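Local atomic coordinates of CCMAN5 (Cellulosimicrobium cellulans, PDB entry 2XSG), a protein that cleaves alpha-mannosidic bonds as a calcium-binding glycoside hydrolase of family 92, and probably uncaps mannose-6-phosphate on the glycans of yeast-made lysosomal enzymes. Residues Gln190-Phe195 / Ala199-Tyr204; His569-His574 / Lys580-Ser585; Tyr596-Thr601 / Ser605-Trp610. One frame throughout, in Å; residues are numbered along the deposited sequence.

Contact 1. Residues Gln190-Phe195 / Ala199-Tyr204; sequences QVTGYF and AYTLYY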
loop_
_atom_site.group_PDB
_atom_site.type_symbol
_atom_site.label_atom_id
_atom_site.label_comp_id
_atom_site.label_asym_id
_atom_site.label_seq_id
_atom_site.Cartn_x
_atom_site.Cartn_y
_atom_site.Cartn_z
ATOM N N GLN A 190 -2.158 21.295 -16.024
ATOM C CA GLN A 190 -1.635 20.718 -14.795
ATOM C C GLN A 190 -2.711 20.683 -13.730
ATOM O O GLN A 190 -3.673 21.474 -13.756
ATOM C CB GLN A 190 -0.431 21.523 -14.301
ATOM C CG GLN A 190 -0.757 22.964 -13.857
ATOM C CD GLN A 190 -1.166 23.051 -12.380
ATOM O OE1 GLN A 190 -0.934 22.120 -11.605
ATOM N NE2 GLN A 190 -1.772 24.164 -11.996
ATOM N N VAL A 191 -2.551 19.755 -12.794
ATOM C CA VAL A 191 -3.378 19.722 -11.610
ATOM C C VAL A 191 -2.441 19.641 -10.419
ATOM O O VAL A 191 -1.492 18.861 -10.425
ATOM C CB VAL A 191 -4.407 18.546 -11.621
ATOM C CG1 VAL A 191 -5.468 18.766 -12.688
ATOM C CG2 VAL A 191 -3.724 17.204 -11.837
ATOM N N THR A 192 -2.682 20.486 -9.423
ATOM C CA THR A 192 -1.894 20.462 -8.188
ATOM C C THR A 192 -2.840 20.155 -7.036
ATOM O O THR A 192 -3.847 20.846 -6.826
ATOM C CB THR A 192 -1.101 21.784 -7.998
ATOM O OG1 THR A 192 -0.186 21.933 -9.089
ATOM C CG2 THR A 192 -0.317 21.816 -6.661
ATOM N N GLY A 193 -2.546 19.067 -6.335
ATOM C CA GLY A 193 -3.368 18.626 -5.221
ATOM C C GLY A 193 -2.556 18.554 -3.944
ATOM O O GLY A 193 -1.377 18.903 -3.919
ATOM N N TYR A 194 -3.179 18.091 -2.873
ATOM C CA TYR A 194 -2.468 17.922 -1.629
ATOM C C TYR A 194 -3.011 16.690 -0.925
ATOM O O TYR A 194 -4.214 16.431 -0.964
ATOM C CB TYR A 194 -2.617 19.174 -0.753
ATOM C CG TYR A 194 -1.876 19.110 0.573
ATOM C CD1 TYR A 194 -2.438 18.455 1.678
ATOM C CD2 TYR A 194 -0.622 19.715 0.733
ATOM C CE1 TYR A 194 -1.770 18.382 2.900
ATOM C CE2 TYR A 194 0.062 19.659 1.980
ATOM C CZ TYR A 194 -0.530 18.992 3.050
ATOM O OH TYR A 194 0.108 18.895 4.273
ATOM N N PHE A 195 -2.113 15.918 -0.318
ATOM C CA PHE A 195 -2.517 14.872 0.612
ATOM C C PHE A 195 -1.501 14.723 1.731
ATOM O O PHE A 195 -0.292 14.632 1.488
ATOM C CB PHE A 195 -2.730 13.531 -0.091
ATOM C CG PHE A 195 -3.188 12.434 0.833
ATOM C CD1 PHE A 195 -4.492 12.437 1.357
ATOM C CD2 PHE A 195 -2.311 11.418 1.216
ATOM C CE1 PHE A 195 -4.931 11.428 2.229
ATOM C CE2 PHE A 195 -2.736 10.396 2.085
ATOM C CZ PHE A 195 -4.050 10.393 2.588
ATOM N N ALA A 199 2.049 18.836 -1.171
ATOM C CA ALA A 199 1.411 19.062 -2.450
ATOM C C ALA A 199 2.165 18.252 -3.505
ATOM O O ALA A 199 3.319 17.833 -3.274
ATOM C CB ALA A 199 1.428 20.547 -2.801
ATOM N N TYR A 200 1.512 18.044 -4.652
ATOM C CA TYR A 200 2.078 17.348 -5.811
ATOM C C TYR A 200 1.493 17.977 -7.088
ATOM O O TYR A 200 0.382 18.486 -7.081
ATOM C CB TYR A 200 1.738 15.849 -5.771
ATOM C CG TYR A 200 0.249 15.589 -5.908
ATOM C CD1 TYR A 200 -0.573 15.489 -4.788
ATOM C CD2 TYR A 200 -0.337 15.460 -7.172
ATOM C CE1 TYR A 200 -1.946 15.270 -4.927
ATOM C CE2 TYR A 200 -1.707 15.260 -7.314
ATOM C CZ TYR A 200 -2.498 15.168 -6.193
ATOM O OH TYR A 200 -3.846 14.966 -6.355
ATOM N N THR A 201 2.250 17.941 -8.175
ATOM C CA THR A 201 1.739 18.389 -9.465
ATOM C C THR A 201 1.906 17.306 -10.533
ATOM O O THR A 201 2.962 16.667 -10.624
ATOM C CB THR A 201 2.454 19.670 -9.904
ATOM O OG1 THR A 201 2.191 20.693 -8.933
ATOM C CG2 THR A 201 1.973 20.136 -11.296
ATOM N N LEU A 202 0.861 17.119 -11.331
ATOM C CA LEU A 202 0.900 16.244 -12.511
ATOM C C LEU A 202 0.416 16.991 -13.741
ATOM O O LEU A 202 -0.528 17.792 -13.662
ATOM C CB LEU A 202 0.033 15.003 -12.290
ATOM C CG LEU A 202 0.603 13.922 -11.363
ATOM C CD1 LEU A 202 -0.476 12.895 -11.111
ATOM C CD2 LEU A 202 1.860 13.249 -11.989
ATOM N N TYR A 203 1.081 16.754 -14.872
ATOM C CA TYR A 203 0.662 17.319 -16.157
ATOM C C TYR A 203 -0.157 16.291 -16.915
ATOM O O TYR A 203 0.024 15.079 -16.731
ATOM C CB TYR A 203 1.876 17.802 -16.976
ATOM C CG TYR A 203 2.670 18.833 -16.222
ATOM C CD1 TYR A 203 3.706 18.450 -15.375
ATOM C CD2 TYR A 203 2.354 20.186 -16.307
ATOM C CE1 TYR A 203 4.434 19.373 -14.650
ATOM C CE2 TYR A 203 3.080 21.148 -15.558
ATOM C CZ TYR A 203 4.120 20.723 -14.741
ATOM O OH TYR A 203 4.861 21.636 -14.017
ATOM N N TYR A 204 -1.084 16.764 -17.744
ATOM C CA TYR A 204 -1.947 15.836 -18.474
ATOM C C TYR A 204 -2.138 16.265 -19.940
ATOM O O TYR A 204 -2.020 17.431 -20.273
ATOM C CB TYR A 204 -3.309 15.674 -17.753
ATOM C CG TYR A 204 -4.145 16.929 -17.854
ATOM C CD1 TYR A 204 -5.050 17.098 -18.902
ATOM C CD2 TYR A 204 -3.983 17.978 -16.938
ATOM C CE1 TYR A 204 -5.792 18.258 -19.025
ATOM C CE2 TYR A 204 -4.717 19.160 -17.060
ATOM C CZ TYR A 204 -5.613 19.289 -18.108
ATOM O OH TYR A 204 -6.348 20.435 -18.244
#
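Thr192 and Thr201 face each other in a non-hydrogen-bonded pair of an antiparallel hairpin, and their hydroxyls come within hydrogen-bonding distance, though that of Thr201 has another acceptor in reach. Both hydroxyls stand anti to their own carbonyl carbons, which turns them inward until Thr192 OG1 and Thr201 OG1 lie 2.7 Å apart. Gln190 joins from along its own strand. Its chain bends sharply at chi2 (88°), bringing OE1 back to 2.6 Å from Thr192 OG1, which donates to it, while NE2 is held by Ser172 of the next strand. Behind this row, Gln190 CB rests 3.7 Å from Tyr203 CD2, and the methyl CG2 of Thr201 sits above one face of the same Tyr203 ring, toward its rim.

The other side of the sheet is organised by Gly193 and Tyr200. With chi1 at 65°, the tyrosine ring is swung across to the partner strand and lies flat under the glycine backbone, Gly193 CA standing 4.0 Å from the centroid of the Tyr200 ring. The arrangement is a cross-strand aromatic rescue of glycine, and it is fixed at its far end because Tyr200 OH bonds to Asp78 and Asn166. Gly193 and Tyr200 are themselves a hydrogen-bonded pair (Gly193 N to Tyr200 O 3.1 Å), and the next such pair is Val191 with Leu202 (Val191 N to Leu202 O 2.9 Å).

The hairpin of this N-terminal domain thus sets a cluster of two hydroxyls and an amide on its partly exposed threonine face against a CH-pi contact with a tethered phenol on the buried one.

Contact 2. Residues His569-His574 / Lys580-Ser585; sequences HMFGEH and KAMLHS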
loop_
_atom_site.group_PDB
_atom_site.type_symbol
_atom_site.label_atom_id
_atom_site.label_comp_id
_atom_site.label_asym_id
_atom_site.label_seq_id
_atom_site.Cartn_x
_atom_site.Cartn_y
_atom_site.Cartn_z
ATOM N N HIS A 569 0.455 -14.485 26.559
ATOM C CA HIS A 569 -0.528 -13.509 27.043
ATOM C C HIS A 569 -0.958 -12.516 25.946
ATOM O O HIS A 569 -2.145 -12.163 25.856
ATOM C CB HIS A 569 0.029 -12.732 28.242
ATOM C CG HIS A 569 -1.020 -12.003 29.021
ATOM N ND1 HIS A 569 -1.965 -12.653 29.784
ATOM C CD2 HIS A 569 -1.278 -10.680 29.153
ATOM C CE1 HIS A 569 -2.759 -11.764 30.354
ATOM N NE2 HIS A 569 -2.362 -10.558 29.992
ATOM N N MET A 570 0.001 -12.077 25.125
ATOM C CA MET A 570 -0.267 -11.208 23.954
ATOM C C MET A 570 -1.402 -11.734 23.072
ATOM O O MET A 570 -2.191 -10.965 22.510
ATOM C CB MET A 570 0.990 -11.084 23.097
ATOM C CG MET A 570 0.875 -10.095 21.933
ATOM S SD MET A 570 1.075 -8.423 22.558
ATOM C CE MET A 570 0.864 -7.470 21.058
ATOM N N PHE A 571 -1.476 -13.049 22.948
ATOM C CA PHE A 571 -2.497 -13.686 22.122
ATOM C C PHE A 571 -3.618 -14.389 22.886
ATOM O O PHE A 571 -4.363 -15.188 22.301
ATOM C CB PHE A 571 -1.829 -14.617 21.103
ATOM C CG PHE A 571 -1.165 -13.880 20.009
ATOM C CD1 PHE A 571 -1.802 -13.717 18.781
ATOM C CD2 PHE A 571 0.078 -13.287 20.213
ATOM C CE1 PHE A 571 -1.189 -12.988 17.764
ATOM C CE2 PHE A 571 0.688 -12.560 19.208
ATOM C CZ PHE A 571 0.050 -12.407 17.985
ATOM N N GLY A 572 -3.754 -14.066 24.172
ATOM C CA GLY A 572 -4.811 -14.625 25.024
ATOM C C GLY A 572 -4.873 -16.144 25.045
ATOM O O GLY A 572 -5.955 -16.716 25.118
ATOM N N GLU A 573 -3.714 -16.798 24.982
ATOM C CA GLU A 573 -3.652 -18.276 24.921
ATOM C C GLU A 573 -4.265 -18.979 26.140
ATOM O O GLU A 573 -4.781 -20.106 26.031
ATOM C CB GLU A 573 -2.207 -18.753 24.719
ATOM C CG GLU A 573 -1.678 -18.560 23.309
ATOM C CD GLU A 573 -2.300 -19.518 22.290
ATOM O OE1 GLU A 573 -2.859 -20.561 22.682
ATOM O OE2 GLU A 573 -2.244 -19.217 21.080
ATOM N N HIS A 574 -4.220 -18.300 27.283
ATOM C CA HIS A 574 -4.825 -18.779 28.533
ATOM C C HIS A 574 -6.345 -18.610 28.565
ATOM O O HIS A 574 -7.000 -19.142 29.467
ATOM C CB HIS A 574 -4.258 -17.968 29.697
ATOM C CG HIS A 574 -4.564 -16.510 29.588
ATOM N ND1 HIS A 574 -5.537 -15.896 30.344
ATOM C CD2 HIS A 574 -4.063 -15.555 28.771
ATOM C CE1 HIS A 574 -5.610 -14.619 30.014
ATOM N NE2 HIS A 574 -4.730 -14.387 29.058
ATOM N N LYS A 580 -11.563 -10.234 24.846
ATOM C CA LYS A 580 -10.875 -9.136 25.536
ATOM C C LYS A 580 -9.411 -9.474 25.891
ATOM O O LYS A 580 -8.606 -8.570 26.145
ATOM C CB LYS A 580 -11.680 -8.724 26.781
ATOM C CG LYS A 580 -11.242 -7.434 27.478
ATOM C CD LYS A 580 -11.838 -6.144 26.856
ATOM C CE LYS A 580 -11.365 -4.899 27.641
ATOM N NZ LYS A 580 -11.407 -3.588 26.877
ATOM N N ALA A 581 -9.059 -10.761 25.888
ATOM C CA ALA A 581 -7.681 -11.176 26.186
ATOM C C ALA A 581 -6.743 -11.113 24.967
ATOM O O ALA A 581 -5.571 -11.480 25.059
ATOM C CB ALA A 581 -7.666 -12.587 26.811
ATOM N N MET A 582 -7.272 -10.658 23.833
ATOM C CA MET A 582 -6.493 -10.507 22.616
ATOM C C MET A 582 -5.782 -9.148 22.610
ATOM O O MET A 582 -6.413 -8.114 22.370
ATOM C CB MET A 582 -7.408 -10.652 21.385
ATOM C CG MET A 582 -6.709 -10.462 20.022
ATOM S SD MET A 582 -5.300 -11.549 19.720
ATOM C CE MET A 582 -5.987 -13.204 19.896
ATOM N N LEU A 583 -4.474 -9.151 22.861
ATOM C CA LEU A 583 -3.715 -7.886 23.005
ATOM C C LEU A 583 -3.079 -7.464 21.688
ATOM O O LEU A 583 -2.726 -6.288 21.499
ATOM C CB LEU A 583 -2.641 -8.013 24.098
ATOM C CG LEU A 583 -3.159 -8.459 25.469
ATOM C CD1 LEU A 583 -2.060 -8.374 26.502
ATOM C CD2 LEU A 583 -4.390 -7.642 25.899
ATOM N N HIS A 584 -2.949 -8.430 20.781
ATOM C CA HIS A 584 -2.493 -8.169 19.423
ATOM C C HIS A 584 -3.596 -7.478 18.619
ATOM O O HIS A 584 -4.783 -7.769 18.813
ATOM C CB HIS A 584 -2.130 -9.493 18.751
ATOM C CG HIS A 584 -1.794 -9.363 17.302
ATOM N ND1 HIS A 584 -2.529 -9.974 16.305
ATOM C CD2 HIS A 584 -0.786 -8.713 16.681
ATOM C CE1 HIS A 584 -1.997 -9.685 15.130
ATOM N NE2 HIS A 584 -0.938 -8.924 15.332
ATOM N N SER A 585 -3.209 -6.577 17.714
ATOM C CA SER A 585 -4.164 -6.018 16.758
ATOM C C SER A 585 -3.887 -6.526 15.355
ATOM O O SER A 585 -2.734 -6.501 14.894
ATOM C CB SER A 585 -4.160 -4.493 16.770
ATOM O OG SER A 585 -5.131 -3.987 15.855
HETATM O O HOH W 1 -4.357 -11.594 27.368
#
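The Schellman motif that ends helix 560-570 is where Met570 and Phe571 meet Leu583 and His584, in the catalytic domain of this family 92 enzyme. Gly572, with positive phi, is its C-prime residue: Gly572 N turns back to His569 O at 3.0 Å, and Glu573 N bonds to Arg568 O. A helix that stops leaves carbonyls without the amides of a further turn, and here the returning loop provides them. Met570 O accepts Leu583 N at 2.9 Å, a bent bond (142° at the hydrogen) whose donor is tilted from the carbonyl plane, and also takes a weak bond from His584 N. A water does similar work one residue earlier. It donates to His569 O at 2.7 Å and to Ala581 O at 2.6 Å, joining two carbonyls that could not bond to each other, and lies in the plane of the His574 ring at its NE2 edge.

The side chains close over the backbone bonds. Leu583 sends CD1 against CD2 of the His569 ring, whose position is further set by stacking with Trp501. His584 approaches the Phe571 ring from above: CB lies over the face, 4.0 Å from the centroid of the Phe571 ring, and the imidazole continues outward nearly parallel to it, planes at 24°, but displaced, so little of one ring lies over the other. His584 CG is anti to its backbone N (chi1 173°), the setting that carries the imidazole over the Phe571 CE1-CZ side, while a weak bond from NE2 to Asp591 O holds its far end. Met582 completes the group as a Met-aromatic contact, SD standing obliquely to the Phe571 ring. Bends at both chi2 and chi3 curl its chain round until the methyl CE touches Phe571 O at 3.5 Å.

Contact 3. Residues Tyr596-Thr601 / Ser605-Trp610; sequences YLFNYT and SLTQKW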
loop_
_atom_site.group_PDB
_atom_site.type_symbol
_atom_site.label_atom_id
_atom_site.label_comp_id
_atom_site.label_asym_id
_atom_site.label_seq_id
_atom_site.Cartn_x
_atom_site.Cartn_y
_atom_site.Cartn_z
ATOM N N TYR A 596 4.474 -13.921 14.385
ATOM C CA TYR A 596 5.670 -14.684 14.064
ATOM C C TYR A 596 6.722 -14.679 15.177
ATOM O O TYR A 596 7.805 -15.236 14.997
ATOM C CB TYR A 596 6.282 -14.184 12.745
ATOM C CG TYR A 596 5.340 -14.301 11.561
ATOM C CD1 TYR A 596 4.438 -13.282 11.262
ATOM C CD2 TYR A 596 5.353 -15.435 10.744
ATOM C CE1 TYR A 596 3.562 -13.388 10.180
ATOM C CE2 TYR A 596 4.479 -15.552 9.666
ATOM C CZ TYR A 596 3.595 -14.525 9.388
ATOM O OH TYR A 596 2.736 -14.633 8.316
ATOM N N LEU A 597 6.418 -14.070 16.322
ATOM C CA LEU A 597 7.415 -14.019 17.404
ATOM C C LEU A 597 7.480 -15.264 18.286
ATOM O O LEU A 597 8.413 -15.427 19.078
ATOM C CB LEU A 597 7.261 -12.746 18.241
ATOM C CG LEU A 597 7.296 -11.457 17.408
ATOM C CD1 LEU A 597 7.210 -10.228 18.303
ATOM C CD2 LEU A 597 8.535 -11.399 16.522
ATOM N N PHE A 598 6.492 -16.143 18.151
ATOM C CA PHE A 598 6.520 -17.418 18.857
ATOM C C PHE A 598 7.713 -18.283 18.446
ATOM O O PHE A 598 8.178 -19.103 19.247
ATOM C CB PHE A 598 5.198 -18.172 18.686
ATOM C CG PHE A 598 4.046 -17.547 19.411
ATOM C CD1 PHE A 598 3.042 -16.878 18.700
ATOM C CD2 PHE A 598 3.949 -17.630 20.800
ATOM C CE1 PHE A 598 1.938 -16.322 19.359
ATOM C CE2 PHE A 598 2.855 -17.076 21.472
ATOM C CZ PHE A 598 1.847 -16.410 20.744
ATOM N N ASN A 599 8.209 -18.083 17.216
ATOM C CA ASN A 599 9.442 -18.713 16.740
ATOM C C ASN A 599 10.633 -18.343 17.631
ATOM O O ASN A 599 11.573 -19.112 17.778
ATOM C CB ASN A 599 9.769 -18.257 15.309
ATOM C CG ASN A 599 8.869 -18.877 14.255
ATOM O OD1 ASN A 599 8.007 -19.706 14.546
ATOM N ND2 ASN A 599 9.068 -18.462 13.004
ATOM N N TYR A 600 10.584 -17.150 18.209
ATOM C CA TYR A 600 11.665 -16.650 19.058
ATOM C C TYR A 600 11.544 -17.121 20.490
ATOM O O TYR A 600 12.531 -17.111 21.221
ATOM C CB TYR A 600 11.695 -15.124 19.058
ATOM C CG TYR A 600 12.078 -14.478 17.737
ATOM C CD1 TYR A 600 11.141 -14.347 16.699
ATOM C CD2 TYR A 600 13.361 -13.963 17.533
ATOM C CE1 TYR A 600 11.478 -13.730 15.492
ATOM C CE2 TYR A 600 13.703 -13.329 16.311
ATOM C CZ TYR A 600 12.743 -13.213 15.308
ATOM O OH TYR A 600 13.046 -12.621 14.101
ATOM N N THR A 601 10.341 -17.521 20.901
ATOM C CA THR A 601 10.140 -18.015 22.262
ATOM C C THR A 601 10.118 -19.528 22.334
ATOM O O THR A 601 9.646 -20.084 23.328
ATOM C CB THR A 601 8.816 -17.515 22.889
ATOM O OG1 THR A 601 7.713 -17.891 22.051
ATOM C CG2 THR A 601 8.848 -16.000 23.103
ATOM N N SER A 605 5.187 -23.775 16.682
ATOM C CA SER A 605 3.831 -24.276 16.372
ATOM C C SER A 605 2.760 -23.186 16.549
ATOM O O SER A 605 1.804 -23.133 15.783
ATOM C CB SER A 605 3.495 -25.569 17.149
ATOM O OG SER A 605 3.281 -25.357 18.538
ATOM N N LEU A 606 2.947 -22.298 17.530
ATOM C CA LEU A 606 1.977 -21.236 17.796
ATOM C C LEU A 606 1.998 -20.157 16.716
ATOM O O LEU A 606 0.965 -19.581 16.391
ATOM C CB LEU A 606 2.178 -20.618 19.191
ATOM C CG LEU A 606 1.885 -21.502 20.425
ATOM C CD1 LEU A 606 2.214 -20.728 21.678
ATOM C CD2 LEU A 606 0.424 -22.001 20.467
ATOM N N THR A 607 3.175 -19.896 16.163
ATOM C CA THR A 607 3.325 -19.001 15.016
ATOM C C THR A 607 2.546 -19.578 13.829
ATOM O O THR A 607 1.738 -18.884 13.201
ATOM C CB THR A 607 4.821 -18.747 14.696
ATOM O OG1 THR A 607 5.326 -17.737 15.583
ATOM C CG2 THR A 607 5.035 -18.269 13.238
ATOM N N GLN A 608 2.738 -20.868 13.577
ATOM C CA GLN A 608 2.018 -21.554 12.508
ATOM C C GLN A 608 0.513 -21.452 12.682
ATOM O O GLN A 608 -0.201 -21.120 11.733
ATOM C CB GLN A 608 2.445 -23.020 12.440
ATOM C CG GLN A 608 3.900 -23.176 12.040
ATOM C CD GLN A 608 4.562 -24.377 12.688
ATOM O OE1 GLN A 608 3.942 -25.430 12.868
ATOM N NE2 GLN A 608 5.828 -24.225 13.036
ATOM N N LYS A 609 0.037 -21.724 13.894
ATOM C CA LYS A 609 -1.390 -21.614 14.196
ATOM C C LYS A 609 -1.918 -20.219 13.901
ATOM O O LYS A 609 -2.914 -20.059 13.179
ATOM C CB LYS A 609 -1.683 -21.968 15.661
ATOM C CG LYS A 609 -3.191 -21.997 16.000
ATOM C CD LYS A 609 -3.499 -22.193 17.508
ATOM C CE LYS A 609 -2.998 -20.995 18.323
ATOM N NZ LYS A 609 -3.430 -21.042 19.742
ATOM N N TRP A 610 -1.254 -19.217 14.466
ATOM C CA TRP A 610 -1.717 -17.836 14.356
ATOM C C TRP A 610 -1.629 -17.271 12.957
ATOM O O TRP A 610 -2.525 -16.523 12.541
ATOM C CB TRP A 610 -0.996 -16.932 15.368
ATOM C CG TRP A 610 -1.581 -17.137 16.731
ATOM C CD1 TRP A 610 -0.982 -17.733 17.815
ATOM C CD2 TRP A 610 -2.919 -16.811 17.134
ATOM N NE1 TRP A 610 -1.866 -17.765 18.874
ATOM C CE2 TRP A 610 -3.056 -17.202 18.483
ATOM C CE3 TRP A 610 -4.007 -16.190 16.492
ATOM C CZ2 TRP A 610 -4.236 -17.007 19.198
ATOM C CZ3 TRP A 610 -5.184 -16.001 17.202
ATOM C CH2 TRP A 610 -5.288 -16.406 18.542
HETATM O O HOH W 2 7.090 -21.552 12.518
#
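Phe598 lies across the start of helix 604-616, its ring taking Leu606 on one face and Thr607 at its edge. The first torsion of Phe598 (chi1 -70°) sets CG beside the backbone N and directs the ring toward the helix. Leu606 CB then comes over the ring, 3.8 Å from the Phe598 centroid and 20° off the normal. The leucine chain is extended at chi2, so that CD1 runs on to Phe598 CD2 and CE2. At the other end of the ring Phe598 CE1 meets Trp610 CD1 at 3.6 Å. The phenyl and the pyrrole part of the indole are nearly parallel, planes at 16°, yet offset enough that there is hardly any overlap.

Packing of this kind, a loop with helical backbone angles laid against the helix that follows it, belongs here to the catalytic domain of a six-hairpin glycosidase, a fold built from helical hairpins. Phe571, just past the preceding helix, meets both the Phe598 and Trp610 rings with inclined planes, and Glu573 receives Trp610 NE1.

Thr607 divides its branches between polar and apolar neighbours. OG1 stands beside the backbone N of its own residue and in the plane of the Phe598 ring, close to Phe598 CB at 3.1 Å. It accepts a weak bond from Asn599 N at 3.3 Å, while its stronger partner is Pro595 O. The methyl CG2, anti to the backbone N, points to the Tyr596 ring, 3.8 Å from Tyr596 CD2. Asn599 crosses Thr607 at about a right angle, bringing OD1 to 3.3 Å from Thr607 CB. The amide's nitrogen is held by Gln688 and Val689 O, and a water accepts Gln608 NE2 at 3.0 Å and can donate to Asn599 OD1, one of several acceptors competing for its protons.

How the contacts relate
Read from the N terminus, the three contacts close in series, and none nests in or crosses another. Contact 1 closes a tight hairpin between neighbouring strands of the N-terminal domain, on the opposite side of the chain's centre from the others; its centre lies about 44 Å from that of contact 2. Contact 2 closes a short loop just after helix 560-570, and contact 3 closes the next one, fastening 596-601 to the start of helix 604-616. These last two touch: Glu573 OE2 forms a salt bridge with Lys609 NZ at 2.6 Å, and Met582 packs on Trp610, tying the two successive helices of the catalytic domain together through their loops.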